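Local coordinates for protein possible adhesin (Caldicellulosiruptor kronotskyensis, PDB 4WA0) that probably mediates attachment of this extremely thermophilic bacterium to cellulose, through a C-terminal tapirin domain built as a beta-helix that also holds a magnesium ion, at residues V125-G131 with L146-A152; L83-R87 with Q107-A111. All blocks are in the same frame, centred on the assembly; numbering follows the deposited sequence. Where two conformers were deposited one is given.

How the contacts relate
Contacts 1 and 2 sit on one parallel sheet of the beta-helix, with their centres about 10 Å apart. Contact 2 comes first along the chain and closes before contact 1 opens. It joins strands 83-85 and 106-108, and contact 1 joins strands 125-128 and 145-149. These four strands are consecutive in the sheet, one from each of four successive coils. The contacts touch directly, since strand 106-108 lies beside strand 125-128: Lys126 O is probably hydrogen-bonded to Leu108 N, and Pro130 O to Arg87 NH1. Together they form a continuous run of stacked coils, away from the magnesium site.

Contact 1 (V125-G131 with L146-A152); sequences VKLAGPG and LEVIDGA
Ile149 O is gripped by two backbone N-H groups that reach it from opposite faces of its plane: Gly129 N across the contact and Ala152 N within its own turn. The Gly129 N to Ile149 O bond is 3.1 Å long, and its donor is tilted 25° from the carbonyl plane. This is the parallel stacking of neighbouring beta-helix coils, where strands 125-128 and 145-149 run side by side. Three straighter bonds precede that one. Leu127 is bonded through both its N-H and its C=O, with Leu127 N 2.8 Å from Glu147 O and Leu127 O 2.9 Å from Ile149 N. Glu147 N binds Val125 O.

Val125, Leu127, Leu146 and Val148 face the interior of the coil. Leu146 CD1 meets Val125 CG1 there at 4.0 Å, and Leu127 also packs on Val132, Met134 and Val154 of another wall. Lys126, Ala128, Glu147 and Ile149 are on the other face. Lys126 and Glu147 lie alongside, both extended and pointing the same way. Lys126 NZ stays 4.4 Å from Glu147 OE2, too far for a salt bridge. Lys126 CG and CD touch Glu147 OE1 instead, and Lys126 CE lies near Ile149 CD1. Ile149 CG1 stands between its backbone N and carbonyl carbon (chi1 71°), which puts it 3.7 Å from Ala128 CB.

Beyond the strands, Ile149 to Ala152 form a type I' turn. The backbone angles at Gly151 call for glycine, and its N-H is taken by Ser173 OG. Two waters connect Gly151 O to Gly131 N, with one of the bonds to Gly131 N weak. Just before strand 153-156 begins, Ala152 CB packs on Leu127 CB at 3.6 Å.

Contact 2 (L83-R87 with Q107-A111); sequences LKANR and QLYGA
Ala85 O accepts two neighbouring backbone N-H groups, Tyr109 N at 2.9 Å and Gly110 N at 3.0 Å. The first donor lies in the carbonyl plane, but the second stands 47° out of it. This shared acceptor marks the point where two stacked coils of the beta-helix turn out of their parallel strands, 83-85 and 106-108. Before it the pairing is regular: Gln107 N binds Leu83 O at 2.7 Å, and Ala85 N binds Gln107 O at 2.9 Å. Both donors come nearly along the C=O axis.

The carbonyl of Tyr109 is satisfied by a side chain. Arg87 runs extended from CG to NE, with CG anti to the backbone N (chi1 -177°), and this carries its guanidinium along the turn. NH1 reaches Tyr109 O at 2.9 Å, with the acceptor at the guanidinium edge and in its plane. The same NH1 binds Pro130 O of the next coil, so one nitrogen serves turns on two coils. Gly110 O is taken by Tyr114 OH.

Two other polar side chains find their partners outside these segments. Asn86 ND2 binds Asn59 OD1 on the preceding coil, and Gln107 NE2 binds Glu105 OE1. Gln107 OE1 is 3.0 Å from Tyr109 OH on the outer surface.

Lys84 projects on that same face as Gln107. Its chain bends at chi3 (-144°) and crosses the tyrosine obliquely, with Lys84 CE 3.7 Å from Tyr109 CE2. Ala128, of the next coil, packs on the tyrosine from roughly opposite Lys84, and Lys126 also touches it. Ala85 and Leu108 point into the coil interior, where Leu108 CD2 rests 4.0 Å from Ala85 CB.

Contact 1 (V125-G131 with L146-A152)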
loop_
_atom_site.group_PDB
_atom_site.type_symbol
_atom_site.label_atom_id
_atom_site.label_comp_id
_atom_site.label_asym_id
_atom_site.label_seq_id
_atom_site.Cartn_x
_atom_site.Cartn_y
_atom_site.Cartn_z
ATOM N N VAL A 125 -16.687 -5.018 -8.635
ATOM C CA VAL A 125 -16.371 -3.810 -7.904
ATOM C C VAL A 125 -17.647 -3.364 -7.180
ATOM O O VAL A 125 -18.600 -3.060 -7.836
ATOM C CB VAL A 125 -15.781 -2.693 -8.763
ATOM C CG1 VAL A 125 -15.522 -1.424 -7.963
ATOM C CG2 VAL A 125 -14.514 -3.181 -9.443
ATOM N N LYS A 126 -17.660 -3.433 -5.857
ATOM C CA LYS A 126 -18.841 -3.170 -5.015
ATOM C C LYS A 126 -18.568 -1.967 -4.117
ATOM O O LYS A 126 -17.573 -1.985 -3.385
ATOM C CB LYS A 126 -19.157 -4.400 -4.218
ATOM C CG LYS A 126 -20.391 -4.155 -3.408
ATOM C CD LYS A 126 -20.763 -5.311 -2.546
ATOM C CE LYS A 126 -21.886 -4.824 -1.606
ATOM N NZ LYS A 126 -22.499 -6.009 -0.966
ATOM N N LEU A 127 -19.334 -0.911 -4.310
ATOM C CA LEU A 127 -19.310 0.257 -3.403
ATOM C C LEU A 127 -20.617 0.277 -2.639
ATOM O O LEU A 127 -21.664 0.199 -3.249
ATOM C CB LEU A 127 -19.199 1.545 -4.135
ATOM C CG LEU A 127 -17.851 1.826 -4.770
ATOM C CD1 LEU A 127 -17.767 1.064 -6.021
ATOM C CD2 LEU A 127 -17.879 3.302 -5.191
ATOM N N ALA A 128 -20.519 0.283 -1.302
ATOM C CA ALA A 128 -21.748 0.203 -0.441
ATOM C C ALA A 128 -21.636 1.128 0.738
ATOM O O ALA A 128 -20.780 0.936 1.606
ATOM C CB ALA A 128 -21.966 -1.212 0.000
ATOM N N GLY A 129 -22.492 2.125 0.754
ATOM C CA GLY A 129 -22.654 2.964 1.950
ATOM C C GLY A 129 -22.609 4.452 1.669
ATOM O O GLY A 129 -22.037 4.908 0.670
ATOM N N PRO A 130 -23.202 5.256 2.565
ATOM C CA PRO A 130 -23.127 6.666 2.395
ATOM C C PRO A 130 -21.691 7.160 2.368
ATOM O O PRO A 130 -20.828 6.688 3.076
ATOM C CB PRO A 130 -23.868 7.229 3.632
ATOM C CG PRO A 130 -24.810 6.156 3.977
ATOM C CD PRO A 130 -24.006 4.892 3.767
ATOM N N GLY A 131 -21.462 8.139 1.519
ATOM C CA GLY A 131 -20.145 8.743 1.431
ATOM C C GLY A 131 -19.027 7.985 0.721
ATOM O O GLY A 131 -17.884 8.489 0.734
ATOM N N LEU A 146 -20.164 -3.950 -11.654
ATOM C CA LEU A 146 -19.980 -2.686 -10.934
ATOM C C LEU A 146 -21.300 -2.489 -10.158
ATOM O O LEU A 146 -22.345 -2.242 -10.744
ATOM C CB LEU A 146 -19.691 -1.546 -11.888
ATOM C CG LEU A 146 -19.615 -0.136 -11.266
ATOM C CD1 LEU A 146 -18.598 -0.068 -10.150
ATOM C CD2 LEU A 146 -19.379 0.989 -12.315
ATOM N N GLU A 147 -21.240 -2.608 -8.839
ATOM C CA GLU A 147 -22.406 -2.545 -7.943
ATOM C C GLU A 147 -22.213 -1.307 -7.092
ATOM O O GLU A 147 -21.203 -1.176 -6.367
ATOM C CB GLU A 147 -22.441 -3.803 -7.047
ATOM C CG GLU A 147 -23.636 -3.747 -6.149
ATOM C CD GLU A 147 -23.840 -5.005 -5.319
ATOM O OE1 GLU A 147 -22.987 -5.925 -5.404
ATOM O OE2 GLU A 147 -24.847 -5.011 -4.570
ATOM N N VAL A 148 -23.171 -0.411 -7.127
ATOM C CA VAL A 148 -23.108 0.883 -6.452
ATOM C C VAL A 148 -24.377 1.069 -5.630
ATOM O O VAL A 148 -25.460 1.294 -6.202
ATOM C CB VAL A 148 -22.938 2.048 -7.461
ATOM C CG1 VAL A 148 -22.619 3.375 -6.785
ATOM C CG2 VAL A 148 -21.881 1.775 -8.556
ATOM N N ILE A 149 -24.284 0.888 -4.328
ATOM C CA ILE A 149 -25.490 0.786 -3.466
ATOM C C ILE A 149 -25.402 1.612 -2.177
ATOM O O ILE A 149 -24.301 1.974 -1.698
ATOM C CB ILE A 149 -25.876 -0.687 -3.154
ATOM C CG1 ILE A 149 -24.911 -1.400 -2.202
ATOM C CG2 ILE A 149 -26.035 -1.472 -4.483
ATOM C CD1 ILE A 149 -25.383 -2.725 -1.733
ATOM N N ASP A 150 -26.575 1.801 -1.575
ATOM C CA ASP A 150 -26.668 2.257 -0.208
ATOM C C ASP A 150 -26.032 3.636 -0.031
ATOM O O ASP A 150 -25.544 3.989 1.084
ATOM C CB ASP A 150 -26.077 1.225 0.764
ATOM C CG ASP A 150 -26.800 -0.106 0.748
ATOM O OD1 ASP A 150 -27.958 -0.243 0.236
ATOM O OD2 ASP A 150 -26.231 -1.089 1.269
ATOM N N GLY A 151 -26.095 4.460 -1.078
ATOM C CA GLY A 151 -25.631 5.812 -0.996
ATOM C C GLY A 151 -24.315 6.137 -1.664
ATOM O O GLY A 151 -23.938 7.321 -1.733
ATOM N N ALA A 152 -23.622 5.078 -2.135
ATOM C CA ALA A 152 -22.386 5.208 -2.829
ATOM C C ALA A 152 -22.621 5.924 -4.138
ATOM O O ALA A 152 -23.732 5.848 -4.694
ATOM C CB ALA A 152 -21.728 3.863 -3.029
HETATM O O HOH W 1 -21.938 9.015 -1.378
HETATM O O HOH W 2 -24.385 9.123 0.548
#

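Contact 2 (L83-R87 with Q107-A111)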
loop_
_atom_site.group_PDB
_atom_site.type_symbol
_atom_site.label_atom_id
_atom_site.label_comp_id
_atom_site.label_asym_id
_atom_site.label_seq_id
_atom_site.Cartn_x
_atom_site.Cartn_y
_atom_site.Cartn_z
ATOM N N LEU A 83 -9.522 -6.512 -2.483
ATOM C CA LEU A 83 -9.341 -5.307 -1.697
ATOM C C LEU A 83 -10.589 -4.994 -0.918
ATOM O O LEU A 83 -11.741 -4.910 -1.501
ATOM C CB LEU A 83 -9.053 -4.151 -2.599
ATOM C CG LEU A 83 -9.000 -2.765 -1.928
ATOM C CD1 LEU A 83 -7.969 -2.622 -0.835
ATOM C CD2 LEU A 83 -8.684 -1.771 -3.030
ATOM N N LYS A 84 -10.434 -4.767 0.377
ATOM C CA LYS A 84 -11.570 -4.468 1.211
ATOM C C LYS A 84 -11.296 -3.229 2.047
ATOM O O LYS A 84 -10.383 -3.263 2.892
ATOM C CB LYS A 84 -11.916 -5.643 2.142
ATOM C CG LYS A 84 -13.120 -5.323 2.984
ATOM C CD LYS A 84 -13.689 -6.478 3.769
ATOM C CE LYS A 84 -15.210 -6.319 3.799
ATOM N NZ LYS A 84 -15.860 -6.967 4.956
ATOM N N ALA A 85 -12.090 -2.172 1.813
ATOM C CA ALA A 85 -12.000 -0.912 2.614
ATOM C C ALA A 85 -13.131 -0.906 3.615
ATOM O O ALA A 85 -14.284 -0.703 3.294
ATOM C CB ALA A 85 -11.978 0.285 1.737
ATOM N N ASN A 86 -12.803 -1.247 4.853
ATOM C CA ASN A 86 -13.782 -1.383 5.887
ATOM C C ASN A 86 -14.347 -0.020 6.389
ATOM O O ASN A 86 -13.754 1.051 6.167
ATOM C CB ASN A 86 -13.242 -2.241 7.055
ATOM C CG ASN A 86 -13.101 -3.701 6.677
ATOM O OD1 ASN A 86 -13.972 -4.262 5.982
ATOM N ND2 ASN A 86 -12.069 -4.332 7.152
ATOM N N ARG A 87 -15.478 -0.101 7.089
ATOM C CA ARG A 87 -16.244 1.049 7.467
ATOM C C ARG A 87 -16.406 1.150 8.979
ATOM O O ARG A 87 -17.003 0.252 9.631
ATOM C CB ARG A 87 -17.634 0.985 6.827
ATOM C CG ARG A 87 -18.540 2.175 7.084
ATOM C CD ARG A 87 -19.821 2.082 6.299
ATOM N NE ARG A 87 -20.561 3.290 6.494
ATOM C CZ ARG A 87 -20.580 4.319 5.664
ATOM N NH1 ARG A 87 -19.985 4.266 4.488
ATOM N NH2 ARG A 87 -21.286 5.362 5.982
ATOM N N GLN A 107 -14.067 -4.272 -2.724
ATOM C CA GLN A 107 -15.227 -3.984 -1.870
ATOM C C GLN A 107 -14.980 -2.702 -1.073
ATOM O O GLN A 107 -14.074 -2.692 -0.219
ATOM C CB GLN A 107 -15.500 -5.160 -0.945
ATOM C CG GLN A 107 -16.225 -6.303 -1.653
ATOM C CD GLN A 107 -16.557 -7.451 -0.720
ATOM O OE1 GLN A 107 -16.752 -7.256 0.465
ATOM N NE2 GLN A 107 -16.629 -8.654 -1.263
ATOM N N LEU A 108 -15.694 -1.622 -1.376
ATOM C CA LEU A 108 -15.443 -0.329 -0.750
ATOM C C LEU A 108 -16.647 0.001 0.115
ATOM O O LEU A 108 -17.689 0.398 -0.398
ATOM C CB LEU A 108 -15.180 0.762 -1.749
ATOM C CG LEU A 108 -14.073 0.511 -2.794
ATOM C CD1 LEU A 108 -13.891 1.713 -3.702
ATOM C CD2 LEU A 108 -12.767 0.121 -2.158
ATOM N N TYR A 109 -16.492 -0.155 1.424
ATOM C CA TYR A 109 -17.534 0.126 2.403
ATOM C C TYR A 109 -17.259 1.419 3.159
ATOM O O TYR A 109 -18.193 2.145 3.522
ATOM C CB TYR A 109 -17.644 -1.046 3.363
ATOM C CG TYR A 109 -18.171 -2.332 2.711
ATOM C CD1 TYR A 109 -18.831 -2.314 1.498
ATOM C CD2 TYR A 109 -17.866 -3.543 3.223
ATOM C CE1 TYR A 109 -19.214 -3.499 0.851
ATOM C CE2 TYR A 109 -18.317 -4.722 2.607
ATOM C CZ TYR A 109 -18.992 -4.677 1.436
ATOM O OH TYR A 109 -19.413 -5.868 0.802
ATOM N N GLY A 110 -15.979 1.712 3.449
ATOM C CA GLY A 110 -15.705 2.919 4.189
ATOM C C GLY A 110 -15.944 4.153 3.364
ATOM O O GLY A 110 -15.582 4.171 2.206
ATOM N N ALA A 111 -16.645 5.151 3.909
ATOM C CA ALA A 111 -16.749 6.444 3.267
ATOM C C ALA A 111 -15.389 6.986 2.858
ATOM O O ALA A 111 -14.424 6.714 3.525
ATOM C CB ALA A 111 -17.392 7.410 4.207
#